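PDB 2V8T: manganese-containing pseudocatalase from Thermus thermophilus, which probably breaks down hydrogen peroxide to water and oxygen as a non-haem catalase, using a pair of manganese ions bound in each subunit. Local coordinates for residues L84-P89 against P270-G275; V110-H115 against L124-M129; N143-L148 against S198-E203. One frame throughout, in Å; residues are numbered along the deposited sequence.

Contact 1. Residues L84-P89 against P270-G275; sequences LLAKNP and PVFDAG
The backbones of 84-89 and 270-275 approach closest at P89 and A274, whose CA atoms lie 4.3 Å apart. Here the loop leaving helix 57-85 of the ferritin-like four-helix bundle meets the loop between strand 269-270 and helix 288-299. A86 is the first residue beyond the helix to abandon helical angles, and a small residue suits it because its CB sits 3.7 Å from A274 CB. The same methyl lies at the edge of the F272 ring, in the ring plane, with F272 CZ 3.9 Å away. F272 has CG anti to its backbone N (chi1 176°), and this brings the ring's rim against 84-89, where P89 CB also packs on CE1 and CZ. No direct hydrogen bond joins the segments; instead a water bridges them, donating to A274 O and accepting from N88 N. N88 O and A274 O are two acceptors 3.2 Å apart with no bond between them. G275 fits its place because a CB would clash with N88 O, and its positive phi is one that glycine adopts readily. D273 forms an Asx turn, its OD1 accepting from G275 N at 3.0 Å, while its carboxylate also binds the backbone N atoms of G52 and K53 of a second subunit. A CA-H...O contact closes the junction, P89 CA lying 3.4 Å from A274 O.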
loop_
_atom_site.group_PDB
_atom_site.type_symbol
_atom_site.label_atom_id
_atom_site.label_comp_id
_atom_site.label_asym_id
_atom_site.label_seq_id
_atom_site.Cartn_x
_atom_site.Cartn_y
_atom_site.Cartn_z
ATOM N N LEU A 84 12.245 -24.063 -8.793
ATOM C CA LEU A 84 13.194 -23.154 -9.424
ATOM C C LEU A 84 14.162 -22.529 -8.418
ATOM O O LEU A 84 15.259 -22.115 -8.815
ATOM C CB LEU A 84 12.428 -22.071 -10.194
ATOM C CG LEU A 84 11.632 -22.599 -11.392
ATOM C CD1 LEU A 84 10.578 -21.545 -11.809
ATOM C CD2 LEU A 84 12.555 -22.954 -12.551
ATOM N N LEU A 85 13.785 -22.437 -7.144
ATOM C CA LEU A 85 14.629 -21.836 -6.130
ATOM C C LEU A 85 15.464 -22.852 -5.347
ATOM O O LEU A 85 16.352 -22.466 -4.589
ATOM C CB LEU A 85 13.775 -21.045 -5.140
ATOM C CG LEU A 85 13.105 -19.797 -5.726
ATOM C CD1 LEU A 85 12.144 -19.209 -4.732
ATOM C CD2 LEU A 85 14.141 -18.760 -6.155
ATOM N N ALA A 86 15.201 -24.148 -5.514
ATOM C CA ALA A 86 15.846 -25.186 -4.688
ATOM C C ALA A 86 17.271 -25.414 -5.125
ATOM O O ALA A 86 17.554 -25.737 -6.257
ATOM C CB ALA A 86 15.071 -26.505 -4.876
ATOM N N LYS A 87 18.208 -25.350 -4.175
ATOM C CA LYS A 87 19.595 -25.636 -4.478
ATOM C C LYS A 87 19.806 -27.143 -4.656
ATOM O O LYS A 87 20.521 -27.575 -5.565
ATOM C CB LYS A 87 20.507 -25.099 -3.355
ATOM C CG LYS A 87 21.993 -25.374 -3.662
ATOM C CD LYS A 87 22.949 -24.991 -2.575
ATOM C CE LYS A 87 24.392 -25.408 -2.909
ATOM N NZ LYS A 87 25.309 -25.356 -1.779
ATOM N N ASN A 88 19.278 -27.918 -3.698
ATOM C CA ASN A 88 19.497 -29.356 -3.584
ATOM C C ASN A 88 18.185 -30.126 -3.524
ATOM O O ASN A 88 17.923 -30.816 -2.540
ATOM C CB ASN A 88 20.286 -29.686 -2.311
ATOM C CG ASN A 88 21.580 -28.988 -2.260
ATOM O OD1 ASN A 88 21.861 -28.179 -1.260
ATOM N ND2 ASN A 88 22.414 -29.223 -3.190
ATOM N N PRO A 89 17.330 -30.007 -4.551
ATOM C CA PRO A 89 16.017 -30.662 -4.468
ATOM C C PRO A 89 16.034 -32.091 -4.139
ATOM O O PRO A 89 16.861 -32.806 -4.654
ATOM C CB PRO A 89 15.407 -30.405 -5.836
ATOM C CG PRO A 89 16.517 -30.027 -6.707
ATOM C CD PRO A 89 17.529 -29.360 -5.853
ATOM N N PRO A 270 3.356 -36.385 -6.910
ATOM C CA PRO A 270 3.943 -36.136 -5.586
ATOM C C PRO A 270 4.105 -34.629 -5.327
ATOM O O PRO A 270 4.414 -33.854 -6.227
ATOM C CB PRO A 270 5.292 -36.830 -5.665
ATOM C CG PRO A 270 5.178 -37.771 -6.731
ATOM C CD PRO A 270 4.271 -37.158 -7.770
ATOM N N VAL A 271 4.015 -34.260 -4.029
ATOM C CA VAL A 271 4.436 -32.975 -3.617
ATOM C C VAL A 271 5.953 -32.845 -3.752
ATOM O O VAL A 271 6.692 -33.837 -3.906
ATOM C CB VAL A 271 3.952 -32.590 -2.204
ATOM C CG1 VAL A 271 2.433 -32.588 -2.160
ATOM C CG2 VAL A 271 4.584 -33.431 -1.129
ATOM N N PHE A 272 6.426 -31.596 -3.734
ATOM C CA PHE A 272 7.819 -31.239 -3.937
ATOM C C PHE A 272 8.479 -30.888 -2.614
ATOM O O PHE A 272 7.884 -30.174 -1.802
ATOM C CB PHE A 272 7.902 -30.045 -4.892
ATOM C CG PHE A 272 9.319 -29.554 -5.088
ATOM C CD1 PHE A 272 10.230 -30.316 -5.773
ATOM C CD2 PHE A 272 9.717 -28.360 -4.525
ATOM C CE1 PHE A 272 11.559 -29.893 -5.874
ATOM C CE2 PHE A 272 11.033 -27.950 -4.645
ATOM C CZ PHE A 272 11.941 -28.718 -5.303
ATOM N N ASP A 273 9.703 -31.348 -2.435
ATOM C CA ASP A 273 10.512 -31.020 -1.257
ATOM C C ASP A 273 11.850 -30.483 -1.762
ATOM O O ASP A 273 12.646 -31.203 -2.383
ATOM C CB ASP A 273 10.685 -32.272 -0.403
ATOM C CG ASP A 273 11.467 -32.050 0.885
ATOM O OD1 ASP A 273 12.121 -31.032 1.075
ATOM O OD2 ASP A 273 11.387 -32.981 1.743
ATOM N N ALA A 274 12.121 -29.214 -1.460
ATOM C CA ALA A 274 13.328 -28.545 -1.935
ATOM C C ALA A 274 14.606 -29.007 -1.278
ATOM O O ALA A 274 15.673 -28.611 -1.779
ATOM C CB ALA A 274 13.189 -27.023 -1.737
ATOM N N GLY A 275 14.529 -29.805 -0.219
ATOM C CA GLY A 275 15.732 -30.298 0.396
ATOM C C GLY A 275 16.421 -29.281 1.259
ATOM O O GLY A 275 15.884 -28.215 1.590
HETATM O O HOH W 1 17.882 -27.122 -1.388
#

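Contact 2. Residues V110-H115 against L124-M129; sequences VRNAAH and LVMGAM
Two flat groups frame this contact: the H115 imidazole, which carries N112 ND2 over the centre of one face, 3.5 Å above the plane, and the R111 guanidinium, which is met at its edge and in its plane by A128 O. They lie where the turn leading into the short helix at about 114-117, with its capping residue N112, meets the loop that runs on towards helix 144-166. R111 grips the carbonyl end-on, NH1 and NH2 each donating to A128 O at 2.9 Å, so that one oxygen takes two bonds in its own carbonyl plane. The bend at chi3 (69°) turns the guanidinium to this position, and M129 SD lies near the same edge. The charge probably polarises the carbonyl; NH2 also donates to R111 O of a third subunit, so this arginine serves the assembly too.

N112 supplies the capping bond, its OD1 accepting from H115 N at 2.9 Å with the donor above the amide plane. An asparagine suits the place because the other end of the amide is a donor: ND2 meets M126 SD tip to tip in a weak 3.5 Å hydrogen bond and gives a second to a water that donates to G127 O. M126 reaches it with CG in the crowded position between backbone N and carbonyl carbon (chi1 63°). H115 has its NE2 bound to Q27, while its side chain lies alongside that of L124, the two running in opposed senses with L124 CD1 near H115 CD2. Beside the capping turn, L124 CD1 packs on A114, which is small enough to let it come close: L124 CD1 lies 3.8 Å from A114 CB and 3.6 Å from A114 O.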
loop_
_atom_site.group_PDB
_atom_site.type_symbol
_atom_site.label_atom_id
_atom_site.label_comp_id
_atom_site.label_asym_id
_atom_site.label_seq_id
_atom_site.Cartn_x
_atom_site.Cartn_y
_atom_site.Cartn_z
ATOM N N VAL A 110 20.057 -10.848 -8.571
ATOM C CA VAL A 110 18.821 -11.338 -9.176
ATOM C C VAL A 110 17.728 -10.288 -9.030
ATOM O O VAL A 110 17.837 -9.355 -8.242
ATOM C CB VAL A 110 18.396 -12.692 -8.551
ATOM C CG1 VAL A 110 19.486 -13.740 -8.767
ATOM C CG2 VAL A 110 17.950 -12.559 -7.105
ATOM N N ARG A 111 16.635 -10.459 -9.774
ATOM C CA ARG A 111 15.526 -9.502 -9.669
ATOM C C ARG A 111 14.929 -9.497 -8.259
ATOM O O ARG A 111 14.704 -8.423 -7.673
ATOM C CB ARG A 111 14.439 -9.794 -10.679
ATOM C CG ARG A 111 14.856 -9.556 -12.136
ATOM C CD ARG A 111 13.707 -9.818 -13.099
ATOM N NE ARG A 111 12.654 -8.804 -12.976
ATOM C CZ ARG A 111 11.471 -8.963 -12.401
ATOM N NH1 ARG A 111 10.985 -10.151 -12.108
ATOM N NH2 ARG A 111 10.752 -7.862 -12.151
ATOM N N ASN A 112 14.643 -10.688 -7.744
ATOM C CA ASN A 112 13.897 -10.846 -6.497
ATOM C C ASN A 112 14.832 -11.350 -5.399
ATOM O O ASN A 112 15.058 -12.546 -5.224
ATOM C CB ASN A 112 12.691 -11.768 -6.686
ATOM C CG ASN A 112 11.837 -11.857 -5.458
ATOM O OD1 ASN A 112 12.323 -11.699 -4.330
ATOM N ND2 ASN A 112 10.544 -12.154 -5.628
ATOM N N ALA A 113 15.428 -10.408 -4.675
ATOM C CA ALA A 113 16.282 -10.751 -3.552
ATOM C C ALA A 113 15.446 -11.240 -2.354
ATOM O O ALA A 113 15.991 -11.950 -1.497
ATOM C CB ALA A 113 17.154 -9.533 -3.153
ATOM N N ALA A 114 14.191 -10.841 -2.253
ATOM C CA ALA A 114 13.342 -11.255 -1.144
ATOM C C ALA A 114 13.227 -12.773 -1.047
ATOM O O ALA A 114 13.141 -13.300 0.060
ATOM C CB ALA A 114 11.972 -10.615 -1.236
ATOM N N HIS A 115 13.223 -13.477 -2.187
ATOM C CA HIS A 115 13.207 -14.934 -2.177
ATOM C C HIS A 115 14.283 -15.537 -1.296
ATOM O O HIS A 115 14.117 -16.648 -0.805
ATOM C CB HIS A 115 13.409 -15.466 -3.609
ATOM C CG HIS A 115 12.187 -15.508 -4.428
ATOM N ND1 HIS A 115 12.269 -15.431 -5.818
ATOM C CD2 HIS A 115 10.895 -15.748 -4.072
ATOM C CE1 HIS A 115 11.024 -15.622 -6.250
ATOM N NE2 HIS A 115 10.162 -15.818 -5.237
ATOM N N LEU A 124 6.915 -16.707 -2.077
ATOM C CA LEU A 124 6.361 -15.650 -1.261
ATOM C C LEU A 124 5.011 -15.235 -1.832
ATOM O O LEU A 124 4.657 -15.582 -2.957
ATOM C CB LEU A 124 7.331 -14.445 -1.181
ATOM C CG LEU A 124 8.698 -14.779 -0.550
ATOM C CD1 LEU A 124 9.650 -13.610 -0.789
ATOM C CD2 LEU A 124 8.590 -15.093 0.933
ATOM N N VAL A 125 4.230 -14.479 -1.060
ATOM C CA VAL A 125 2.834 -14.159 -1.451
ATOM C C VAL A 125 2.810 -12.812 -2.208
ATOM O O VAL A 125 2.366 -11.778 -1.701
ATOM C CB VAL A 125 1.908 -14.173 -0.231
ATOM C CG1 VAL A 125 0.453 -14.159 -0.726
ATOM C CG2 VAL A 125 2.144 -15.400 0.636
ATOM N N MET A 126 3.367 -12.847 -3.414
ATOM C CA MET A 126 3.710 -11.647 -4.147
ATOM C C MET A 126 3.738 -11.953 -5.648
ATOM O O MET A 126 3.715 -13.110 -6.083
ATOM C CB MET A 126 5.055 -11.051 -3.715
ATOM C CG MET A 126 6.204 -11.997 -3.990
ATOM S SD MET A 126 7.852 -11.317 -3.599
ATOM C CE MET A 126 7.680 -10.621 -1.986
ATOM N N GLY A 127 3.809 -10.884 -6.427
ATOM C CA GLY A 127 3.925 -10.985 -7.884
ATOM C C GLY A 127 5.345 -10.791 -8.387
ATOM O O GLY A 127 6.327 -10.885 -7.655
ATOM N N ALA A 128 5.437 -10.563 -9.690
ATOM C CA ALA A 128 6.700 -10.505 -10.409
ATOM C C ALA A 128 7.498 -9.230 -10.166
ATOM O O ALA A 128 8.663 -9.180 -10.600
ATOM C CB ALA A 128 6.477 -10.677 -11.929
ATOM N N MET A 129 6.951 -8.251 -9.484
ATOM C CA MET A 129 7.656 -7.041 -9.098
ATOM C C MET A 129 7.914 -7.011 -7.581
ATOM O O MET A 129 8.299 -5.976 -7.056
ATOM C CB MET A 129 6.912 -5.789 -9.544
ATOM C CG MET A 129 6.757 -5.690 -11.041
ATOM S SD MET A 129 8.275 -5.550 -11.969
ATOM C CE MET A 129 8.669 -3.839 -11.620
HETATM O O HOH W 2 8.978 -11.818 -8.039
#

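Contact 3. Residues N143-L148 against S198-E203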
loop_
_atom_site.group_PDB
_atom_site.type_symbol
_atom_site.label_atom_id
_atom_site.label_comp_id
_atom_site.label_asym_id
_atom_site.label_seq_id
_atom_site.Cartn_x
_atom_site.Cartn_y
_atom_site.Cartn_z
ATOM N N ASN A 143 -23.917 -9.712 -6.611
ATOM C CA ASN A 143 -24.785 -9.815 -7.780
ATOM C C ASN A 143 -24.242 -10.927 -8.668
ATOM O O ASN A 143 -23.087 -10.873 -9.117
ATOM C CB ASN A 143 -24.825 -8.491 -8.545
ATOM C CG ASN A 143 -25.720 -8.514 -9.763
ATOM O OD1 ASN A 143 -25.312 -8.927 -10.857
ATOM N ND2 ASN A 143 -26.974 -8.114 -9.577
ATOM N N LEU A 144 -25.042 -11.978 -8.874
ATOM C CA LEU A 144 -24.530 -13.175 -9.540
ATOM C C LEU A 144 -23.991 -12.907 -10.933
ATOM O O LEU A 144 -22.898 -13.367 -11.273
ATOM C CB LEU A 144 -25.641 -14.263 -9.551
ATOM C CG LEU A 144 -25.227 -15.548 -10.241
ATOM C CD1 LEU A 144 -24.000 -16.173 -9.612
ATOM C CD2 LEU A 144 -26.411 -16.521 -10.217
ATOM N N ILE A 145 -24.781 -12.220 -11.770
ATOM C CA ILE A 145 -24.340 -12.026 -13.145
ATOM C C ILE A 145 -23.065 -11.149 -13.200
ATOM O O ILE A 145 -22.151 -11.434 -13.965
ATOM C CB ILE A 145 -25.477 -11.479 -14.013
ATOM C CG1 ILE A 145 -26.524 -12.602 -14.215
ATOM C CG2 ILE A 145 -24.947 -10.963 -15.350
ATOM C CD1 ILE A 145 -27.843 -12.097 -14.758
ATOM N N LEU A 146 -23.039 -10.085 -12.403
ATOM C CA LEU A 146 -21.850 -9.200 -12.365
ATOM C C LEU A 146 -20.609 -10.000 -11.935
ATOM O O LEU A 146 -19.537 -9.858 -12.530
ATOM C CB LEU A 146 -22.150 -8.039 -11.457
ATOM C CG LEU A 146 -21.047 -6.947 -11.379
ATOM C CD1 LEU A 146 -20.777 -6.289 -12.699
ATOM C CD2 LEU A 146 -21.469 -5.930 -10.327
ATOM N N ASP A 147 -20.757 -10.820 -10.903
ATOM C CA ASP A 147 -19.651 -11.646 -10.438
ATOM C C ASP A 147 -19.195 -12.639 -11.525
ATOM O O ASP A 147 -18.002 -12.837 -11.725
ATOM C CB ASP A 147 -20.018 -12.424 -9.186
ATOM C CG ASP A 147 -20.027 -11.573 -7.872
ATOM O OD1 ASP A 147 -19.629 -10.411 -7.867
ATOM O OD2 ASP A 147 -20.429 -12.231 -6.884
ATOM N N LEU A 148 -20.158 -13.282 -12.209
ATOM C CA LEU A 148 -19.776 -14.236 -13.231
ATOM C C LEU A 148 -19.096 -13.588 -14.419
ATOM O O LEU A 148 -18.176 -14.143 -15.006
ATOM C CB LEU A 148 -21.010 -15.039 -13.720
ATOM C CG LEU A 148 -21.536 -16.068 -12.720
ATOM C CD1 LEU A 148 -22.903 -16.563 -13.194
ATOM C CD2 LEU A 148 -20.556 -17.257 -12.614
ATOM N N SER A 198 -26.526 -19.394 -19.757
ATOM C CA SER A 198 -27.742 -19.870 -19.143
ATOM C C SER A 198 -28.551 -18.741 -18.509
ATOM O O SER A 198 -29.784 -18.752 -18.548
ATOM C CB SER A 198 -27.502 -21.025 -18.196
ATOM O OG SER A 198 -26.873 -20.626 -16.980
ATOM N N LEU A 199 -27.887 -17.762 -17.911
ATOM C CA LEU A 199 -28.549 -16.689 -17.188
ATOM C C LEU A 199 -28.959 -15.512 -18.067
ATOM O O LEU A 199 -29.859 -14.754 -17.665
ATOM C CB LEU A 199 -27.645 -16.200 -16.065
ATOM C CG LEU A 199 -27.456 -17.165 -14.929
ATOM C CD1 LEU A 199 -26.161 -16.717 -14.128
ATOM C CD2 LEU A 199 -28.700 -17.297 -14.051
ATOM N N THR A 200 -28.272 -15.313 -19.176
ATOM C CA THR A 200 -28.397 -14.101 -19.962
ATOM C C THR A 200 -28.737 -14.328 -21.447
ATOM O O THR A 200 -29.131 -13.373 -22.133
ATOM C CB THR A 200 -27.097 -13.242 -19.947
ATOM O OG1 THR A 200 -26.102 -13.819 -20.776
ATOM C CG2 THR A 200 -26.558 -12.979 -18.541
ATOM N N GLY A 201 -28.496 -15.534 -21.968
ATOM C CA GLY A 201 -28.662 -15.775 -23.374
ATOM C C GLY A 201 -27.540 -15.309 -24.265
ATOM O O GLY A 201 -27.590 -15.562 -25.483
ATOM N N VAL A 202 -26.527 -14.689 -23.700
ATOM C CA VAL A 202 -25.397 -14.190 -24.490
ATOM C C VAL A 202 -24.366 -15.319 -24.591
ATOM O O VAL A 202 -23.999 -15.921 -23.577
ATOM C CB VAL A 202 -24.785 -12.959 -23.821
ATOM C CG1 VAL A 202 -23.551 -12.473 -24.578
ATOM C CG2 VAL A 202 -25.854 -11.832 -23.709
ATOM N N GLU A 203 -23.924 -15.566 -25.819
ATOM C CA GLU A 203 -23.099 -16.733 -26.132
ATOM C C GLU A 203 -21.629 -16.485 -25.815
ATOM O O GLU A 203 -20.762 -16.435 -26.685
ATOM C CB GLU A 203 -23.267 -17.116 -27.606
ATOM C CG GLU A 203 -24.712 -17.539 -27.886
ATOM C CD GLU A 203 -24.934 -17.958 -29.328
ATOM O OE1 GLU A 203 -23.918 -18.174 -30.069
ATOM O OE2 GLU A 203 -26.141 -18.074 -29.674
#
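In this ferritin-like bundle, the start of helix 144-166 packs here against the end of helix 172-200, and the side chain of L148 lies about 10 Å from those of the manganese ligands E155 and H188. N143 is the N-cap residue of the first helix, its OD1 accepting from L146 N at 3.0 Å in the plane of the amide. Leucine suits position 199 because one of its methyls, CD1, reaches three neighbours across the interface. L199 CD1 touches L144 CD2 at 3.9 Å and I145 CG1 at 4.1 Å; L144 crosses L199 at about a right angle, whereas I145 lies alongside it, running in the opposed sense. T200 joins two roles: its CG2 lies against CG2 and CD1 of I145, while OG1 accepts from V202 N in an ST turn and also bonds to L196 O. A glycine at T200 would probably loosen this helix end, losing both the methyl packed on I145 and the hydroxyl that holds the turn. G201 follows with positive phi, where a CB would press on the preceding carbonyl oxygen. The tightest point is L148 CD1 against L199 CD1, at 3.4 Å closer than usual for two methyl carbons.

How the contacts relate
From the N terminus the chain reaches the end of helix 57-85, which, in 84-89, opens contact 1; its partner 270-275 comes 181 residues later, so contact 1 closes a wide loop holding both others. Contact 2 closes first, a short loop that contains the end of helix 114-117. Contact 3 then opens at helix 144-166 and closes at the end of helix 172-200. Contacts 2 and 3 are thus in series, nested inside contact 1, and none cross. Contacts 1 and 2 are neighbours, joined by L85 CD1 packing on H115 CG. Contact 3 lies on the opposite side of the chain's centre from contact 1, their centres about 42 Å apart. All three touch the second subunit.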